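PDB 6WT6: metazoan TIR-STING fusion from Crassostrea gigas, which combines a TIR domain and a STING ligand-binding domain in a single chain that assembles as a pair of subunits. Local coordinates for residues A33-C38 with T48-V53; S52-S55 with T59-F62; R65-G70 with D75-A80. All blocks are in the same frame, centred on the assembly; numbering follows the deposited sequence.

Contact 1. Residues A33-C38 with T48-V53; sequences AFISYC and TILDSV
I35 on strand 31-36, an inner strand of the parallel sheet, meets I49 and L50 on the helix, and a single methyl carbon does the touching. The I35 side chain starts at CB, which points toward the helix, and forks there. The CG2 branch stops short of the helix. The other branch, with CG1 beside the backbone N (chi1 -65°) and the chain fully extended beyond it (chi2 179°), carries CD1 straight out from the strand to the helix. CG1 still makes no contact across the interface; CD1 does. It sits 3.6 Å from L50 CB and equally near the helix backbone, 3.6 Å from L50 CA. L50 CD1 is the next carbon, 3.9 Å from I35 CD1. I49 CG2, one residue earlier on the helix, is 4.2 Å from I35 CD1. The I35 and L50 side chains cross at about a right angle: I35 drives end-on into the base of L50, while L50 continues on to C60 and F62 of the adjoining strand.

The helix has a polar detail of its own. T48 O accepts both S52 N, at 3.1 Å, and S52 OG, at 2.8 Å, and the two donors arrive from opposite faces of the carbonyl plane. The hydroxyl is tilted 34° out of that plane.

In the sheet, A33 and I35 pair with C61 on one side; F34 pairs with N86 and I88, and S36 with I88, on the other. Strand and helix are the first two elements of a beta-alpha-beta unit in the TIR domain. I35 and L50 are buried where they meet, while I49 lies nearer the surface. The contact is purely apolar: its cohesion comes from close fit and exclusion of water, and directional bonding lies elsewhere, in the sheet and inside the helix.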
loop_
_atom_site.group_PDB
_atom_site.type_symbol
_atom_site.label_atom_id
_atom_site.label_comp_id
_atom_site.label_asym_id
_atom_site.label_seq_id
_atom_site.Cartn_x
_atom_site.Cartn_y
_atom_site.Cartn_z
ATOM N N ALA A 33 -3.437 26.471 -7.476
ATOM C CA ALA A 33 -3.530 26.127 -6.066
ATOM C C ALA A 33 -4.971 25.823 -5.686
ATOM O O ALA A 33 -5.897 26.519 -6.111
ATOM C CB ALA A 33 -2.984 27.252 -5.181
ATOM N N PHE A 34 -5.149 24.773 -4.891
ATOM C CA PHE A 34 -6.410 24.497 -4.223
ATOM C C PHE A 34 -6.298 24.970 -2.783
ATOM O O PHE A 34 -5.366 24.587 -2.070
ATOM C CB PHE A 34 -6.758 23.008 -4.262
ATOM C CG PHE A 34 -7.961 22.642 -3.429
ATOM C CD1 PHE A 34 -9.241 22.953 -3.861
ATOM C CD2 PHE A 34 -7.812 21.980 -2.221
ATOM C CE1 PHE A 34 -10.349 22.616 -3.099
ATOM C CE2 PHE A 34 -8.918 21.640 -1.455
ATOM C CZ PHE A 34 -10.187 21.959 -1.897
ATOM N N ILE A 35 -7.237 25.809 -2.367
ATOM C CA ILE A 35 -7.271 26.334 -1.008
ATOM C C ILE A 35 -8.182 25.430 -0.183
ATOM O O ILE A 35 -9.405 25.454 -0.338
ATOM C CB ILE A 35 -7.740 27.793 -0.986
ATOM C CG1 ILE A 35 -6.717 28.674 -1.702
ATOM C CG2 ILE A 35 -7.957 28.271 0.440
ATOM C CD1 ILE A 35 -7.091 30.129 -1.756
ATOM N N SER A 36 -7.577 24.619 0.682
ATOM C CA SER A 36 -8.305 23.725 1.572
ATOM C C SER A 36 -8.498 24.423 2.912
ATOM O O SER A 36 -7.521 24.753 3.593
ATOM C CB SER A 36 -7.554 22.406 1.751
ATOM O OG SER A 36 -8.306 21.486 2.520
ATOM N N TYR A 37 -9.755 24.645 3.288
ATOM C CA TYR A 37 -10.076 25.371 4.505
ATOM C C TYR A 37 -11.282 24.730 5.172
ATOM O O TYR A 37 -12.080 24.041 4.532
ATOM C CB TYR A 37 -10.352 26.853 4.219
ATOM C CG TYR A 37 -11.548 27.095 3.320
ATOM C CD1 TYR A 37 -11.454 26.929 1.942
ATOM C CD2 TYR A 37 -12.767 27.499 3.847
ATOM C CE1 TYR A 37 -12.545 27.150 1.119
ATOM C CE2 TYR A 37 -13.858 27.724 3.034
ATOM C CZ TYR A 37 -13.745 27.548 1.674
ATOM O OH TYR A 37 -14.835 27.774 0.864
ATOM N N CYS A 38 -11.398 24.958 6.480
ATOM C CA CYS A 38 -12.594 24.568 7.217
ATOM C C CYS A 38 -13.658 25.642 7.035
ATOM O O CYS A 38 -13.466 26.788 7.455
ATOM C CB CYS A 38 -12.282 24.367 8.698
ATOM S SG CYS A 38 -13.753 24.073 9.714
ATOM N N THR A 48 -9.500 35.807 1.934
ATOM C CA THR A 48 -8.426 36.794 1.909
ATOM C C THR A 48 -7.209 36.256 1.165
ATOM O O THR A 48 -6.651 36.933 0.293
ATOM C CB THR A 48 -8.054 37.200 3.337
ATOM O OG1 THR A 48 -9.205 37.752 3.993
ATOM C CG2 THR A 48 -6.935 38.235 3.326
ATOM N N ILE A 49 -6.789 35.029 1.490
ATOM C CA ILE A 49 -5.662 34.420 0.787
ATOM C C ILE A 49 -5.998 34.219 -0.685
ATOM O O ILE A 49 -5.166 34.466 -1.565
ATOM C CB ILE A 49 -5.256 33.097 1.464
ATOM C CG1 ILE A 49 -4.610 33.372 2.826
ATOM C CG2 ILE A 49 -4.314 32.294 0.572
ATOM C CD1 ILE A 49 -4.181 32.122 3.569
ATOM N N LEU A 50 -7.228 33.789 -0.976
ATOM C CA LEU A 50 -7.651 33.602 -2.362
ATOM C C LEU A 50 -7.523 34.891 -3.161
ATOM O O LEU A 50 -6.935 34.907 -4.248
ATOM C CB LEU A 50 -9.091 33.097 -2.405
ATOM C CG LEU A 50 -9.712 33.069 -3.804
ATOM C CD1 LEU A 50 -9.124 31.930 -4.613
ATOM C CD2 LEU A 50 -11.233 32.970 -3.738
ATOM N N ASP A 51 -8.081 35.986 -2.637
ATOM C CA ASP A 51 -8.031 37.258 -3.350
ATOM C C ASP A 51 -6.598 37.740 -3.532
ATOM O O ASP A 51 -6.284 38.389 -4.536
ATOM C CB ASP A 51 -8.861 38.309 -2.609
ATOM C CG ASP A 51 -10.346 37.983 -2.604
ATOM O OD1 ASP A 51 -10.795 37.222 -3.489
ATOM O OD2 ASP A 51 -11.068 38.490 -1.718
ATOM N N SER A 52 -5.714 37.425 -2.580
ATOM C CA SER A 52 -4.317 37.830 -2.700
ATOM C C SER A 52 -3.621 37.091 -3.834
ATOM O O SER A 52 -2.799 37.676 -4.551
ATOM C CB SER A 52 -3.581 37.582 -1.384
ATOM O OG SER A 52 -4.201 38.259 -0.306
ATOM N N VAL A 53 -3.927 35.805 -4.009
ATOM C CA VAL A 53 -3.243 35.013 -5.026
ATOM C C VAL A 53 -3.813 35.293 -6.408
ATOM O O VAL A 53 -3.067 35.511 -7.369
ATOM C CB VAL A 53 -3.324 33.516 -4.684
ATOM C CG1 VAL A 53 -2.476 32.717 -5.643
ATOM C CG2 VAL A 53 -2.885 33.276 -3.270
#

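Contact 2. Residues S52-S55 with T59-F62; sequences SVES and TCCF
V53 and E54, consecutive on the helix, both reach C60, one with a methyl and the other with a carboxylate. V53 comes first: its CG1 rests 3.8 Å from C60 SG, an apolar contact on the buried side of the helix. I155 and I159 of helix 153-159 lie against the same valine.

At E54 the side chain leaves beside its backbone N (chi1 -72°) and stretches out beyond CG. On the way CG passes 4.1 Å from C60 CB. At the end OE2 takes the C60 backbone N-H at 3.2 Å, with an N-H...O angle of 156°, using the lone pair anti to the other oxygen. Each carboxylate oxygen has its own partner, OE1 the guanidinium of R65 and OE2 the C60 N-H. C61 gives its backbone N and O to A33 and I35; C60, one residue earlier, has its N-H turned the other way, toward the rim of the sheet, and E54 satisfies it. The positive charge of R65 would be expected to keep E54 ionised.

The C-terminal end of helix 43-56 packs on the start of strand 60-62, the second strand of the beta-alpha-beta unit and the outermost on that side of the chain's parallel TIR sheet.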
loop_
_atom_site.group_PDB
_atom_site.type_symbol
_atom_site.label_atom_id
_atom_site.label_comp_id
_atom_site.label_asym_id
_atom_site.label_seq_id
_atom_site.Cartn_x
_atom_site.Cartn_y
_atom_site.Cartn_z
ATOM N N SER A 52 -5.714 37.425 -2.580
ATOM C CA SER A 52 -4.317 37.830 -2.700
ATOM C C SER A 52 -3.621 37.091 -3.834
ATOM O O SER A 52 -2.799 37.676 -4.551
ATOM C CB SER A 52 -3.581 37.582 -1.384
ATOM O OG SER A 52 -4.201 38.259 -0.306
ATOM N N VAL A 53 -3.927 35.805 -4.009
ATOM C CA VAL A 53 -3.243 35.013 -5.026
ATOM C C VAL A 53 -3.813 35.293 -6.408
ATOM O O VAL A 53 -3.067 35.511 -7.369
ATOM C CB VAL A 53 -3.324 33.516 -4.684
ATOM C CG1 VAL A 53 -2.476 32.717 -5.643
ATOM C CG2 VAL A 53 -2.885 33.276 -3.270
ATOM N N GLU A 54 -5.144 35.291 -6.531
ATOM C CA GLU A 54 -5.760 35.388 -7.850
ATOM C C GLU A 54 -5.485 36.732 -8.512
ATOM O O GLU A 54 -5.436 36.815 -9.745
ATOM C CB GLU A 54 -7.266 35.128 -7.751
ATOM C CG GLU A 54 -7.617 33.665 -7.484
ATOM C CD GLU A 54 -8.976 33.270 -8.037
ATOM O OE1 GLU A 54 -9.910 34.095 -7.974
ATOM O OE2 GLU A 54 -9.110 32.136 -8.549
ATOM N N SER A 55 -5.290 37.791 -7.721
ATOM C CA SER A 55 -4.948 39.084 -8.307
ATOM C C SER A 55 -3.568 39.044 -8.950
ATOM O O SER A 55 -3.360 39.622 -10.025
ATOM C CB SER A 55 -5.011 40.181 -7.245
ATOM O OG SER A 55 -3.909 40.092 -6.359
ATOM N N THR A 59 -4.456 31.099 -10.912
ATOM C CA THR A 59 -5.825 30.599 -10.946
ATOM C C THR A 59 -6.002 29.574 -9.831
ATOM O O THR A 59 -5.264 28.584 -9.773
ATOM C CB THR A 59 -6.151 29.979 -12.305
ATOM O OG1 THR A 59 -6.233 31.012 -13.294
ATOM C CG2 THR A 59 -7.473 29.227 -12.252
ATOM N N CYS A 60 -6.974 29.806 -8.956
ATOM C CA CYS A 60 -7.174 28.967 -7.786
ATOM C C CYS A 60 -8.550 28.315 -7.810
ATOM O O CYS A 60 -9.454 28.733 -8.540
ATOM C CB CYS A 60 -7.011 29.771 -6.491
ATOM S SG CYS A 60 -5.327 30.302 -6.144
ATOM N N CYS A 61 -8.689 27.274 -6.994
ATOM C CA CYS A 61 -9.951 26.577 -6.779
ATOM C C CYS A 61 -10.404 26.847 -5.351
ATOM O O CYS A 61 -9.683 26.529 -4.398
ATOM C CB CYS A 61 -9.803 25.075 -7.028
ATOM S SG CYS A 61 -11.286 24.093 -6.673
ATOM N N PHE A 62 -11.592 27.432 -5.207
ATOM C CA PHE A 62 -12.121 27.851 -3.913
ATOM C C PHE A 62 -13.496 27.226 -3.722
ATOM O O PHE A 62 -14.394 27.443 -4.541
ATOM C CB PHE A 62 -12.198 29.378 -3.830
ATOM C CG PHE A 62 -12.373 29.906 -2.435
ATOM C CD1 PHE A 62 -11.326 29.862 -1.532
ATOM C CD2 PHE A 62 -13.576 30.462 -2.033
ATOM C CE1 PHE A 62 -11.478 30.352 -0.250
ATOM C CE2 PHE A 62 -13.733 30.956 -0.750
ATOM C CZ PHE A 62 -12.682 30.901 0.142
#

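Contact 3. Residues R65-G70 with D75-A80; sequences RDFLPG and DVVVDA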
loop_
_atom_site.group_PDB
_atom_site.type_symbol
_atom_site.label_atom_id
_atom_site.label_comp_id
_atom_site.label_asym_id
_atom_site.label_seq_id
_atom_site.Cartn_x
_atom_site.Cartn_y
_atom_site.Cartn_z
ATOM N N ARG A 65 -16.801 29.326 -3.845
ATOM C CA ARG A 65 -17.089 29.911 -5.150
ATOM C C ARG A 65 -17.297 28.845 -6.218
ATOM O O ARG A 65 -18.243 28.930 -7.010
ATOM C CB ARG A 65 -15.951 30.844 -5.561
ATOM C CG ARG A 65 -15.905 31.150 -7.043
ATOM C CD ARG A 65 -14.656 31.934 -7.402
ATOM N NE ARG A 65 -13.462 31.099 -7.326
ATOM C CZ ARG A 65 -12.221 31.568 -7.391
ATOM N NH1 ARG A 65 -12.013 32.869 -7.526
ATOM N NH2 ARG A 65 -11.191 30.737 -7.314
ATOM N N ASP A 66 -16.433 27.831 -6.241
ATOM C CA ASP A 66 -16.358 26.878 -7.341
ATOM C C ASP A 66 -17.189 25.616 -7.126
ATOM O O ASP A 66 -17.636 25.016 -8.109
ATOM C CB ASP A 66 -14.891 26.490 -7.594
ATOM C CG ASP A 66 -14.006 27.699 -7.907
ATOM O OD1 ASP A 66 -14.376 28.509 -8.783
ATOM O OD2 ASP A 66 -12.938 27.843 -7.275
ATOM N N PHE A 67 -17.414 25.185 -5.885
ATOM C CA PHE A 67 -18.197 23.978 -5.629
ATOM C C PHE A 67 -19.677 24.339 -5.558
ATOM O O PHE A 67 -20.084 25.164 -4.731
ATOM C CB PHE A 67 -17.750 23.281 -4.343
ATOM C CG PHE A 67 -16.370 22.684 -4.421
ATOM C CD1 PHE A 67 -15.710 22.586 -5.637
ATOM C CD2 PHE A 67 -15.734 22.217 -3.280
ATOM C CE1 PHE A 67 -14.440 22.044 -5.715
ATOM C CE2 PHE A 67 -14.462 21.670 -3.353
ATOM C CZ PHE A 67 -13.816 21.584 -4.574
ATOM N N LEU A 68 -20.479 23.719 -6.430
ATOM C CA LEU A 68 -21.913 23.950 -6.437
ATOM C C LEU A 68 -22.512 23.527 -5.097
ATOM O O LEU A 68 -21.936 22.698 -4.388
ATOM C CB LEU A 68 -22.563 23.185 -7.591
ATOM C CG LEU A 68 -21.995 23.476 -8.987
ATOM C CD1 LEU A 68 -20.964 22.425 -9.389
ATOM C CD2 LEU A 68 -23.096 23.588 -10.032
ATOM N N PRO A 69 -23.667 24.093 -4.722
ATOM C CA PRO A 69 -24.182 23.856 -3.358
ATOM C C PRO A 69 -24.376 22.390 -3.005
ATOM O O PRO A 69 -24.148 22.007 -1.851
ATOM C CB PRO A 69 -25.514 24.627 -3.348
ATOM C CG PRO A 69 -25.841 24.894 -4.793
ATOM C CD PRO A 69 -24.518 25.030 -5.475
ATOM N N GLY A 70 -24.776 21.555 -3.958
ATOM C CA GLY A 70 -25.040 20.159 -3.680
ATOM C C GLY A 70 -23.931 19.185 -4.012
ATOM O O GLY A 70 -24.153 17.972 -3.926
ATOM N N ASP A 75 -15.145 13.437 -3.147
ATOM C CA ASP A 75 -14.587 13.101 -4.454
ATOM C C ASP A 75 -14.431 14.330 -5.340
ATOM O O ASP A 75 -13.494 14.413 -6.142
ATOM C CB ASP A 75 -15.470 12.068 -5.145
ATOM C CG ASP A 75 -16.901 12.544 -5.325
ATOM O OD1 ASP A 75 -17.473 13.001 -4.317
ATOM O OD2 ASP A 75 -17.440 12.451 -6.451
ATOM N N VAL A 76 -15.371 15.270 -5.247
ATOM C CA VAL A 76 -15.209 16.547 -5.938
ATOM C C VAL A 76 -14.000 17.289 -5.383
ATOM O O VAL A 76 -13.257 17.948 -6.124
ATOM C CB VAL A 76 -16.497 17.386 -5.824
ATOM C CG1 VAL A 76 -16.291 18.784 -6.381
ATOM C CG2 VAL A 76 -17.644 16.689 -6.542
ATOM N N VAL A 77 -13.771 17.174 -4.074
ATOM C CA VAL A 77 -12.581 17.767 -3.469
ATOM C C VAL A 77 -11.323 17.132 -4.047
ATOM O O VAL A 77 -10.396 17.828 -4.480
ATOM C CB VAL A 77 -12.635 17.632 -1.936
ATOM C CG1 VAL A 77 -11.292 17.986 -1.315
ATOM C CG2 VAL A 77 -13.735 18.517 -1.367
ATOM N N VAL A 78 -11.280 15.801 -4.076
ATOM C CA VAL A 78 -10.100 15.113 -4.586
ATOM C C VAL A 78 -9.939 15.356 -6.083
ATOM O O VAL A 78 -8.810 15.464 -6.582
ATOM C CB VAL A 78 -10.172 13.616 -4.232
ATOM C CG1 VAL A 78 -9.092 12.834 -4.957
ATOM C CG2 VAL A 78 -10.021 13.448 -2.731
ATOM N N ASP A 79 -11.048 15.466 -6.821
ATOM C CA ASP A 79 -10.959 15.898 -8.213
ATOM C C ASP A 79 -10.305 17.272 -8.321
ATOM O O ASP A 79 -9.534 17.530 -9.253
ATOM C CB ASP A 79 -12.348 15.912 -8.860
ATOM C CG ASP A 79 -12.844 14.520 -9.221
ATOM O OD1 ASP A 79 -12.069 13.552 -9.083
ATOM O OD2 ASP A 79 -14.016 14.393 -9.642
ATOM N N ALA A 80 -10.588 18.163 -7.367
ATOM C CA ALA A 80 -9.954 19.477 -7.375
ATOM C C ALA A 80 -8.485 19.384 -6.985
ATOM O O ALA A 80 -7.637 20.068 -7.571
ATOM C CB ALA A 80 -10.697 20.431 -6.441
#
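D66 OD2, just ahead of the phenylalanine that makes this contact, is gripped by several N-H groups. F62 N hydrogen-bonds to it, and R65 adds two weak bonds, from NE at 3.3 Å and from NH2 at 3.4 Å. OD2 lies at the edge of the guanidinium, in its plane, while R65 NE also meets D66 OD1 at 3.1 Å, a weak, bent bond that is part of the salt bridge. R65 NH1 is salt-bridged to E54 OE1.

Where helix 63-66 ends, F67 turns its ring onto helix 74-82. With CG beside the backbone N (chi1 -68°), the ring lies among three residues of that helix. V76 CG1 stands over one face in a CH-pi contact, 4.0 Å from the ring centroid and 20° off the normal. A80 CB comes to the edge, 3.8 Å from F67 CZ. V77 CG2 approaches F67 CE2 obliquely at 3.8 Å.

The same ring and A80 also touch F34 and C61 of the parallel sheet. In this TIR domain, helix 74-82 thus covers the sheet face that carries F34, whereas I35, the next residue, points to helix 43-56 on the opposite face.

Helix 74-82 also meets the second subunit: D79 OD1 is hydrogen-bonded to Y310 OH of that subunit, and V78, whose CB points away from the phenylalanine, packs on its M307.

All three contacts lie in the TIR domain and on the same side of the chain's centre. Contacts 1 and 2 have centres about 6 Å apart, share S52 and V53 of helix 43-56, and reach neighbouring strands of one parallel sheet, 31-36 and 60-62; contact 2 begins on the helix where contact 1 ends. Contact 3 follows in the chain, its centre about 14 Å from that of contact 1 and 16 Å from that of contact 2. It adds helix 74-82, with F34 and C61 spanning from sheet to contact 3. Together they layer helix, sheet and helix, and helix 74-82 also meets the second subunit.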